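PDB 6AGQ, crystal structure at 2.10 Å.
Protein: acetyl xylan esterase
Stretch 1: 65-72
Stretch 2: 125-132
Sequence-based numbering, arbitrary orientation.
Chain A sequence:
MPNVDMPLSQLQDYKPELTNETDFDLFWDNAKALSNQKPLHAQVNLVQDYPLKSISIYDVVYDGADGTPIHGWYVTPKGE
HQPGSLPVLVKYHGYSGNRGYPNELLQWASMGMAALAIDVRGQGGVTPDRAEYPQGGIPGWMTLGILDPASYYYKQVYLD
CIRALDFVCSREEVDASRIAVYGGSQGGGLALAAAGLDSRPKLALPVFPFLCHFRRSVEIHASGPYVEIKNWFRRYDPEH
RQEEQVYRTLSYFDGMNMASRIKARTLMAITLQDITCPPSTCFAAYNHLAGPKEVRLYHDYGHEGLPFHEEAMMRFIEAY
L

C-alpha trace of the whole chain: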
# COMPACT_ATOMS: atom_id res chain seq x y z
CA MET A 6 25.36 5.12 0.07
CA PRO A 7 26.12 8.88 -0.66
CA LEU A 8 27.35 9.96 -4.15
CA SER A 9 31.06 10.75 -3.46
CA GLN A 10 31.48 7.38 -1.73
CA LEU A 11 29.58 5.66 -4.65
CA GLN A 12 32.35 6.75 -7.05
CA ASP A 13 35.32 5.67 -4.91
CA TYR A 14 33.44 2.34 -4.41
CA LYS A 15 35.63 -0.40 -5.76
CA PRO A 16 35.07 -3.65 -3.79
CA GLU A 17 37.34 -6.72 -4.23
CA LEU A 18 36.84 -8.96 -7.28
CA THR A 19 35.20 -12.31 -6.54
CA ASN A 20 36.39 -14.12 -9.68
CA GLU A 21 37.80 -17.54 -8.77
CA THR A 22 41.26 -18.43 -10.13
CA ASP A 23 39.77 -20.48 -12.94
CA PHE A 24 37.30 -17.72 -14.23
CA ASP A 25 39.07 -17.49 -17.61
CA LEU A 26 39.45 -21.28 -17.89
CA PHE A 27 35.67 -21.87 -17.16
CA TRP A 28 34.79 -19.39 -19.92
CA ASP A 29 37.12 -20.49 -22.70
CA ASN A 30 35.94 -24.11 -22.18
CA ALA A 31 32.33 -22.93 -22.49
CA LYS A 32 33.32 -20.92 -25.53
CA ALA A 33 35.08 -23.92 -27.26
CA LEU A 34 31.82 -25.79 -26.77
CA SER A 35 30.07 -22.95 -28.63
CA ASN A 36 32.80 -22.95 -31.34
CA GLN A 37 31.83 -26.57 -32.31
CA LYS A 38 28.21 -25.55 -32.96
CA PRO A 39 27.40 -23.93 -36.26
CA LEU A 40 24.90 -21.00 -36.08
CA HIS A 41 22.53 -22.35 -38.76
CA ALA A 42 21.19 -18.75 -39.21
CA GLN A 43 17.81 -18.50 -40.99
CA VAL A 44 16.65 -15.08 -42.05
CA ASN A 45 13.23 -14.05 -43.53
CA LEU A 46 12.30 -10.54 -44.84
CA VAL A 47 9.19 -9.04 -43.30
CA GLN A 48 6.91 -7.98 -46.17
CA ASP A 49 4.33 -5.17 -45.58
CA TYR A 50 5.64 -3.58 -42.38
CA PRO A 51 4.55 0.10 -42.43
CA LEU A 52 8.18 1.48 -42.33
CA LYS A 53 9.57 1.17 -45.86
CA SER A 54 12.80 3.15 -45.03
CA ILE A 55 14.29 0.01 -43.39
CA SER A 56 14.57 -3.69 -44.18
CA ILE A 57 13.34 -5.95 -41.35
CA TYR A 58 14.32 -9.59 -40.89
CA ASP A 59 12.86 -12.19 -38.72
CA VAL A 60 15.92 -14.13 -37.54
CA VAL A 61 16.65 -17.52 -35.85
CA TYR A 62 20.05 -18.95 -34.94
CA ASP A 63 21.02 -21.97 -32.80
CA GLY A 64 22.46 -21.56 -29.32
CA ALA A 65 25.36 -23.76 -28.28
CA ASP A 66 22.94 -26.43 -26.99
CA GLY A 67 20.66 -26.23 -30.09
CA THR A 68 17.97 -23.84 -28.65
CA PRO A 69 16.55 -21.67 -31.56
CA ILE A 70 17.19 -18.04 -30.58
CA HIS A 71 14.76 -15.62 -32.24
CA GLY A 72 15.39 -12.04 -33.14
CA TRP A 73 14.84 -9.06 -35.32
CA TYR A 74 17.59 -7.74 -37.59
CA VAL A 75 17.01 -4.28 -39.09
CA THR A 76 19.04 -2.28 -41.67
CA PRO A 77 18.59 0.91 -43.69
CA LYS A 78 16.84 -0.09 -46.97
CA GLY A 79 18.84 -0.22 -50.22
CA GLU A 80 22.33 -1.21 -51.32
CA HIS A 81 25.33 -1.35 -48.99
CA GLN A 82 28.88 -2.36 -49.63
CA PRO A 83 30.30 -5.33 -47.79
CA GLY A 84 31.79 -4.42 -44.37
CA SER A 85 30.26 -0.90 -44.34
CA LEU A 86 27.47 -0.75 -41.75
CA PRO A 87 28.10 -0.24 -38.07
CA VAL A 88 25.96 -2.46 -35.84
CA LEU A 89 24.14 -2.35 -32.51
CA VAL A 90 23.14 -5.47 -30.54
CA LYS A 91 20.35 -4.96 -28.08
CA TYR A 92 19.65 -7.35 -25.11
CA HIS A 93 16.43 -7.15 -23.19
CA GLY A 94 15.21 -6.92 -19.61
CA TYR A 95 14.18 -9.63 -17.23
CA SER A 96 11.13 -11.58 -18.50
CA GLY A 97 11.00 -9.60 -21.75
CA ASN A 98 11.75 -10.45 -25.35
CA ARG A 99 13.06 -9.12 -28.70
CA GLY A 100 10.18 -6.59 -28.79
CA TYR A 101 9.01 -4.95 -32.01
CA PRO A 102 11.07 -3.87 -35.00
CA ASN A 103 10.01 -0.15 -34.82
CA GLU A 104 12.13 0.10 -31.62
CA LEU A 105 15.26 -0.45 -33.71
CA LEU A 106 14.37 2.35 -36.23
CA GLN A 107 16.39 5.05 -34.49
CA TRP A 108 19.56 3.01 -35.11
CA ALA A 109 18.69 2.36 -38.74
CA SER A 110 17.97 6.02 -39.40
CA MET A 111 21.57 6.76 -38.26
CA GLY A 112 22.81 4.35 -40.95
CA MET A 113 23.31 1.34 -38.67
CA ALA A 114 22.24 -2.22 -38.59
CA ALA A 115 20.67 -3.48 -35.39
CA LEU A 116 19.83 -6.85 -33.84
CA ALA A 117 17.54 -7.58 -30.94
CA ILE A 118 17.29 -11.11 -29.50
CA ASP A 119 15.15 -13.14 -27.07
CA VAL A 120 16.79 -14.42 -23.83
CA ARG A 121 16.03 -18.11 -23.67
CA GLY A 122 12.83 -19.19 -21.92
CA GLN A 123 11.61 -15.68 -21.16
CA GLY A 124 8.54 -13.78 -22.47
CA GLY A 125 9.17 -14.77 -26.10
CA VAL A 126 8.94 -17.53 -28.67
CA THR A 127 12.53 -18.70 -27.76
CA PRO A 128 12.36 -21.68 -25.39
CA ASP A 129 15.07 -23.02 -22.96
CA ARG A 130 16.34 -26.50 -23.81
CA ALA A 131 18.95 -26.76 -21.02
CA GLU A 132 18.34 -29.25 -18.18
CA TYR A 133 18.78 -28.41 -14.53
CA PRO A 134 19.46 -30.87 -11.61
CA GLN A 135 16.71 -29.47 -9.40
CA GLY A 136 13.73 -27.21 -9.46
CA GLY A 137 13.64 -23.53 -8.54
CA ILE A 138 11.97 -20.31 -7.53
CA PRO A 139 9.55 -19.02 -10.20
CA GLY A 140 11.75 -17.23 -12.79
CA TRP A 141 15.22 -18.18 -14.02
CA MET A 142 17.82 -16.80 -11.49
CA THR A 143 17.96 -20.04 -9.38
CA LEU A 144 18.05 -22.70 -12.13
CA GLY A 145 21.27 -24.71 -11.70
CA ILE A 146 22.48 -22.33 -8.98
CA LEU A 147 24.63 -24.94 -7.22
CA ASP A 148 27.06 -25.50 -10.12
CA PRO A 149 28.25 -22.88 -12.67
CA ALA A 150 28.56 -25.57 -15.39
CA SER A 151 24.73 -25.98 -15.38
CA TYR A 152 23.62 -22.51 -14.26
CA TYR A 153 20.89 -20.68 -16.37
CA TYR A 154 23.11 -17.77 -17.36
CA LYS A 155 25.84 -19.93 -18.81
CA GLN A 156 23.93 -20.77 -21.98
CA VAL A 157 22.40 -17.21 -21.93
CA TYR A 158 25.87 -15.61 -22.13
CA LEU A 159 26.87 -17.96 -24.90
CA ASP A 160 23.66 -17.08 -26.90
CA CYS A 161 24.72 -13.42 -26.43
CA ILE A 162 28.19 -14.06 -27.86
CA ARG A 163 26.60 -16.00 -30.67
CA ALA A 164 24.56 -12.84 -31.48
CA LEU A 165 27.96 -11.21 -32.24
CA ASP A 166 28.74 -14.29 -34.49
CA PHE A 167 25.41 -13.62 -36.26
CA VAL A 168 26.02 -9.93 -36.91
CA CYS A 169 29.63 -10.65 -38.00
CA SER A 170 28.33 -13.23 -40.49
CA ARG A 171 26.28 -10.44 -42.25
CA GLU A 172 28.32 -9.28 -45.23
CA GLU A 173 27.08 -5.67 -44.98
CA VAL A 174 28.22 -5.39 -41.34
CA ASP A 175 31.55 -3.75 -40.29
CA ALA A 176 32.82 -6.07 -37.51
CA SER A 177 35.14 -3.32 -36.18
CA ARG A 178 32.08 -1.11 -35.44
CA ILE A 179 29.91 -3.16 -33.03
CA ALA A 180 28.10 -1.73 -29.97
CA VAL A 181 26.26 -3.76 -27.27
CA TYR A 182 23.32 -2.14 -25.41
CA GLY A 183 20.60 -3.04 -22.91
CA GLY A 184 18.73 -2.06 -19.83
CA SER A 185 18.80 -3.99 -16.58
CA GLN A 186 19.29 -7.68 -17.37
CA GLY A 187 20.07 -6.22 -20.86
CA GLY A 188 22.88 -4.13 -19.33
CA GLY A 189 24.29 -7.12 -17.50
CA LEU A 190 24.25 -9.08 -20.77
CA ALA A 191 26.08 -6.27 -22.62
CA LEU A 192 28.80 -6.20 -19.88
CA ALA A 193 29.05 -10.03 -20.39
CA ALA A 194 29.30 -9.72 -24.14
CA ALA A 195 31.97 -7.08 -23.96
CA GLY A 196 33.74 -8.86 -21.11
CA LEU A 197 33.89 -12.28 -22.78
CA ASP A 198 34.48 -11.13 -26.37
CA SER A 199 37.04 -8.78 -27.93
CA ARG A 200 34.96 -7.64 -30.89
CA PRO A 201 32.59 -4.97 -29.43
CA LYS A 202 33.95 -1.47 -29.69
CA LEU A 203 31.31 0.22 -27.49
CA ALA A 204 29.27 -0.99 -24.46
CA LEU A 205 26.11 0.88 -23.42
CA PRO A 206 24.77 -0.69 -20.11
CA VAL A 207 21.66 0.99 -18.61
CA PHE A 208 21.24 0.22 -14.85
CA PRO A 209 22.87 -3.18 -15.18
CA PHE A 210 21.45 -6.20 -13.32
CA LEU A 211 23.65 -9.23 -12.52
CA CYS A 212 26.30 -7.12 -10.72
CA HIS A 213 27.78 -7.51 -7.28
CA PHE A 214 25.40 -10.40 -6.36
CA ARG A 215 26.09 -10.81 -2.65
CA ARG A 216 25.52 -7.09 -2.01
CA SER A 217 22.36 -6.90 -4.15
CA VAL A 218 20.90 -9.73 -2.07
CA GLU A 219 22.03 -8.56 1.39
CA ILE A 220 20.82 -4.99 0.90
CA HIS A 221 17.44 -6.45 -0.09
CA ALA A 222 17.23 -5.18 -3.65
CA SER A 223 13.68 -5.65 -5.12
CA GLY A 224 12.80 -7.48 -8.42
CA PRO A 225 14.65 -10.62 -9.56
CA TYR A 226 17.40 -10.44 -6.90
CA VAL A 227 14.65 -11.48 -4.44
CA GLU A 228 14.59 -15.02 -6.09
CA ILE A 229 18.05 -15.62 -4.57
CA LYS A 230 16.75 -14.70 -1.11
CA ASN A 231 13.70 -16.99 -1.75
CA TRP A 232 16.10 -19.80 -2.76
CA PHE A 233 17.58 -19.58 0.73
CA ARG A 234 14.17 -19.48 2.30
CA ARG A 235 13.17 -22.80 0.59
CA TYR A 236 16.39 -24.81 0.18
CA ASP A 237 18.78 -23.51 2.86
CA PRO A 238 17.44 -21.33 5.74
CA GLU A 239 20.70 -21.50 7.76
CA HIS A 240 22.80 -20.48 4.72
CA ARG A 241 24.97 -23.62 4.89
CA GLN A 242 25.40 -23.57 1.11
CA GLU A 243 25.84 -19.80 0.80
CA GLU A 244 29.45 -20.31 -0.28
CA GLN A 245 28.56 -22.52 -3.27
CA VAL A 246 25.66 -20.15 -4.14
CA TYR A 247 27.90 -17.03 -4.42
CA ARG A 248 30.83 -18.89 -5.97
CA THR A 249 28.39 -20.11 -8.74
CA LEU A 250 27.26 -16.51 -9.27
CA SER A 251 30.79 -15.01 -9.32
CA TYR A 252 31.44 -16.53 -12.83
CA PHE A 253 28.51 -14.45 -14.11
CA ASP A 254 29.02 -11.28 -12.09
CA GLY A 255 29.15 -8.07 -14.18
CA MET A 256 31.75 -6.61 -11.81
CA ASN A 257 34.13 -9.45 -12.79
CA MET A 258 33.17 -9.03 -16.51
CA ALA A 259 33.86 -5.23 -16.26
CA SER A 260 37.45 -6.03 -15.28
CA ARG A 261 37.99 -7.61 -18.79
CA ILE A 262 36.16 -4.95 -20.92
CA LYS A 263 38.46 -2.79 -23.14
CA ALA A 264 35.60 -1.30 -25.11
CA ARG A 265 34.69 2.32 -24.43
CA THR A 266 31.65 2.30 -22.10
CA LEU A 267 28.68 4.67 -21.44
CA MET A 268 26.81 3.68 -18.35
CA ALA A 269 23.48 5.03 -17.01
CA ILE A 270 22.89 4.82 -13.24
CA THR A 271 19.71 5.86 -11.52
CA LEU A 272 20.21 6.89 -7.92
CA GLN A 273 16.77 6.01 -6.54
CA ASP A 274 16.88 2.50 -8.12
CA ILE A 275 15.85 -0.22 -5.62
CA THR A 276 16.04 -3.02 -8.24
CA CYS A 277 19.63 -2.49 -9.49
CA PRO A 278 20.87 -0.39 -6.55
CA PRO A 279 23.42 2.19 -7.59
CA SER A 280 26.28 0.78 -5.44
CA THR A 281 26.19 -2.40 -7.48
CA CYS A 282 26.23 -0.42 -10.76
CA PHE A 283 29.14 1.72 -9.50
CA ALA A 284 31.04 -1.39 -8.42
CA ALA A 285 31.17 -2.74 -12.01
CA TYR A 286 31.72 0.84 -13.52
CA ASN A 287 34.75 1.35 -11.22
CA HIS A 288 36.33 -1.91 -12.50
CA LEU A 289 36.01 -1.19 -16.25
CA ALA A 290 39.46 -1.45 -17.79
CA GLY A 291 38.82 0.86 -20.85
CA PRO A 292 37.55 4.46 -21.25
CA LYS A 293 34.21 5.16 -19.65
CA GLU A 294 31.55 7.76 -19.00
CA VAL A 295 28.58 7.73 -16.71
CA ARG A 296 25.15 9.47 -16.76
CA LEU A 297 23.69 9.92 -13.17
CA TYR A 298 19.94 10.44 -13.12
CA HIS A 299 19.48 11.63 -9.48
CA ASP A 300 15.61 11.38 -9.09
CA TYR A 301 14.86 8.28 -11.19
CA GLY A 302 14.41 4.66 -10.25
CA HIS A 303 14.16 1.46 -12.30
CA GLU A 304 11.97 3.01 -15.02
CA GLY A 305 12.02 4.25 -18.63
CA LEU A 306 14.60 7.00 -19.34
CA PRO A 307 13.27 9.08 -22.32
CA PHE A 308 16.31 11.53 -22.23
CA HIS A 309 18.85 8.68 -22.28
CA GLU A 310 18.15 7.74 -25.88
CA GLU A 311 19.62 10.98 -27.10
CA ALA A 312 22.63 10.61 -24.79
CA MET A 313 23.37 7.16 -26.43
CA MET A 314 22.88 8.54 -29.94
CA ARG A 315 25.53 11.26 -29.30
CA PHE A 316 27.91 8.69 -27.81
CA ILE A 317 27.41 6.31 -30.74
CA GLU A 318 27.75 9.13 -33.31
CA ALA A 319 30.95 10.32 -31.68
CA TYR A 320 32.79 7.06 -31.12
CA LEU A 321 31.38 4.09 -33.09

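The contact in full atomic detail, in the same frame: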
# COMPACT_ATOMS: atom_id res chain seq x y z
N ALA A 65 24.34 -22.73 -28.39
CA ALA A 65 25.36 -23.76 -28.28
C ALA A 65 24.76 -25.12 -27.98
O ALA A 65 25.27 -26.10 -28.51
CB ALA A 65 26.37 -23.39 -27.21
N ASP A 66 23.66 -25.17 -27.23
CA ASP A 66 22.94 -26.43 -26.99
C ASP A 66 21.78 -26.71 -28.00
O ASP A 66 20.94 -27.56 -27.79
CB ASP A 66 22.46 -26.52 -25.50
CG ASP A 66 21.25 -25.55 -25.18
OD1 ASP A 66 20.91 -24.69 -26.04
OD2 ASP A 66 20.64 -25.66 -24.07
N GLY A 67 21.75 -26.01 -29.12
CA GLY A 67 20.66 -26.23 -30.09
C GLY A 67 19.35 -25.46 -29.89
O GLY A 67 18.47 -25.59 -30.71
N THR A 68 19.17 -24.71 -28.80
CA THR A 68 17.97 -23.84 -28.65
C THR A 68 17.86 -22.80 -29.83
O THR A 68 18.82 -22.11 -30.10
CB THR A 68 18.06 -23.05 -27.32
OG1 THR A 68 18.38 -23.93 -26.23
CG2 THR A 68 16.80 -22.31 -27.01
N PRO A 69 16.70 -22.68 -30.51
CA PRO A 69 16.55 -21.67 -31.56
C PRO A 69 16.33 -20.29 -30.97
O PRO A 69 15.29 -20.04 -30.38
CB PRO A 69 15.27 -22.13 -32.34
CG PRO A 69 14.52 -22.98 -31.39
CD PRO A 69 15.52 -23.56 -30.40
N ILE A 70 17.30 -19.39 -31.13
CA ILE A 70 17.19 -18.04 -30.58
C ILE A 70 16.55 -17.16 -31.62
O ILE A 70 17.08 -17.04 -32.70
CB ILE A 70 18.57 -17.45 -30.24
CG1 ILE A 70 19.48 -18.45 -29.45
CG2 ILE A 70 18.39 -16.10 -29.58
CD1 ILE A 70 18.83 -19.16 -28.26
N HIS A 71 15.41 -16.56 -31.32
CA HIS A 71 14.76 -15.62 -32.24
C HIS A 71 15.15 -14.16 -32.07
O HIS A 71 15.52 -13.67 -30.99
CB HIS A 71 13.25 -15.75 -32.14
CG HIS A 71 12.77 -17.11 -32.45
ND1 HIS A 71 12.84 -18.14 -31.53
CD2 HIS A 71 12.30 -17.65 -33.59
CE1 HIS A 71 12.39 -19.25 -32.08
NE2 HIS A 71 12.07 -18.99 -33.33
N GLY A 72 15.11 -13.45 -33.16
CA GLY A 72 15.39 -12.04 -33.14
C GLY A 72 14.83 -11.26 -34.31
O GLY A 72 14.07 -11.78 -35.18
N GLY A 125 9.10 -14.77 -24.63
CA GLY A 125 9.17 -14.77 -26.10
C GLY A 125 8.84 -16.14 -26.67
O GLY A 125 8.31 -17.05 -25.96
N VAL A 126 9.12 -16.25 -27.96
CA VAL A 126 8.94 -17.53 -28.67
C VAL A 126 10.20 -18.42 -28.54
O VAL A 126 10.21 -19.52 -29.05
CB VAL A 126 8.53 -17.33 -30.17
CG1 VAL A 126 7.34 -16.38 -30.28
CG2 VAL A 126 9.69 -16.85 -31.03
N THR A 127 11.26 -17.93 -27.90
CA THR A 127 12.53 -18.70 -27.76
C THR A 127 12.49 -19.52 -26.48
O THR A 127 12.44 -18.94 -25.37
CB THR A 127 13.69 -17.76 -27.70
OG1 THR A 127 13.72 -16.96 -28.91
CG2 THR A 127 15.02 -18.53 -27.52
N PRO A 128 12.46 -20.84 -26.59
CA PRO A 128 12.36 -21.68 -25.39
C PRO A 128 13.75 -21.89 -24.74
O PRO A 128 14.69 -21.28 -25.20
CB PRO A 128 11.87 -23.00 -25.94
CG PRO A 128 12.39 -23.06 -27.30
CD PRO A 128 12.61 -21.65 -27.79
N ASP A 129 13.82 -22.69 -23.66
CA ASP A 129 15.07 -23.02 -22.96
C ASP A 129 15.25 -24.52 -22.92
O ASP A 129 14.64 -25.17 -22.10
CB ASP A 129 15.03 -22.50 -21.52
CG ASP A 129 16.35 -22.81 -20.71
OD1 ASP A 129 17.41 -23.10 -21.33
OD2 ASP A 129 16.31 -22.74 -19.43
N ARG A 130 16.14 -25.04 -23.73
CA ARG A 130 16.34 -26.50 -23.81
C ARG A 130 17.32 -27.08 -22.81
O ARG A 130 17.55 -28.27 -22.85
CB ARG A 130 16.84 -26.88 -25.22
CG ARG A 130 15.84 -26.56 -26.32
CD ARG A 130 15.19 -27.77 -26.96
NE ARG A 130 14.12 -27.32 -27.87
CZ ARG A 130 12.89 -26.93 -27.49
NH1 ARG A 130 12.00 -26.54 -28.41
NH2 ARG A 130 12.52 -26.91 -26.20
N ALA A 131 17.93 -26.26 -21.95
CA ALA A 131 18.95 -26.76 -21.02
C ALA A 131 18.21 -27.47 -19.90
O ALA A 131 17.05 -27.19 -19.68
CB ALA A 131 19.82 -25.67 -20.49
N GLU A 132 18.90 -28.41 -19.24
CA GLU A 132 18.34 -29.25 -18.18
C GLU A 132 19.04 -28.85 -16.92
O GLU A 132 20.26 -28.59 -16.97
CB GLU A 132 18.59 -30.75 -18.46
CG GLU A 132 17.79 -31.27 -19.67
CD GLU A 132 16.25 -31.11 -19.52
OE1 GLU A 132 15.49 -31.22 -20.51
OE2 GLU A 132 15.77 -30.86 -18.39

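This is a small, mixed contact in which a loop leading into a strand runs nearly antiparallel to an irregular segment, held by two hydrogen bonds from one histidine to one threonine and otherwise by methyl groups set close against carbonyl oxygens and a ring face, with a looser proline contact. The directions differ by 168°, and 417 Å² is buried.

His-71 and Thr-127 form the polar anchor at one end of the contact. The backbone N and ring ND1 of His-71 both donate to OG1 of Thr-127, each at 3.0 Å. One hydroxyl oxygen accepts from both; the m rotamer of His-71 holds ND1 3.0 Å from the backbone N of His-71, so both donors reach it. While Thr-127 OG1 lies at the ring edge, Val-126 covers one face: its CG2 sits 3.5 Å from the centroid of the His-71 ring, 16° off the normal, a CH-pi contact for which a branched aliphatic residue is well suited.

Threonine also offers a methyl. CG2 of Thr-127 lies 3.2 Å from O of Pro-69 and 3.9 Å from CD1 of Ile-70, whose CA-to-CB bond points away. CG of Pro-69 meets CD of Pro-128 at 4.3 Å, a modest apolar contact.

Thr-68 packs its CG2 3.0 Å from O of Pro-128 and its OG1 3.5 Å from CB of Arg-130; the start of the arginine chain lies here, while NH1 and NH2 are hydrogen-bonded elsewhere in the structure. Thr-68 OG1 donates to OD1 of Asp-66 at 2.6 Å. Asp-66 thereby braces the turn through Gly-67, whose backbone angles would jam a CB against the preceding carbonyl. OD2 of Asp-66 comes within 3.5 Å of N of Ala-131, but the angle is too poor for a hydrogen bond; that amide donates instead to OD1 of Asp-129 at 3.3 Å.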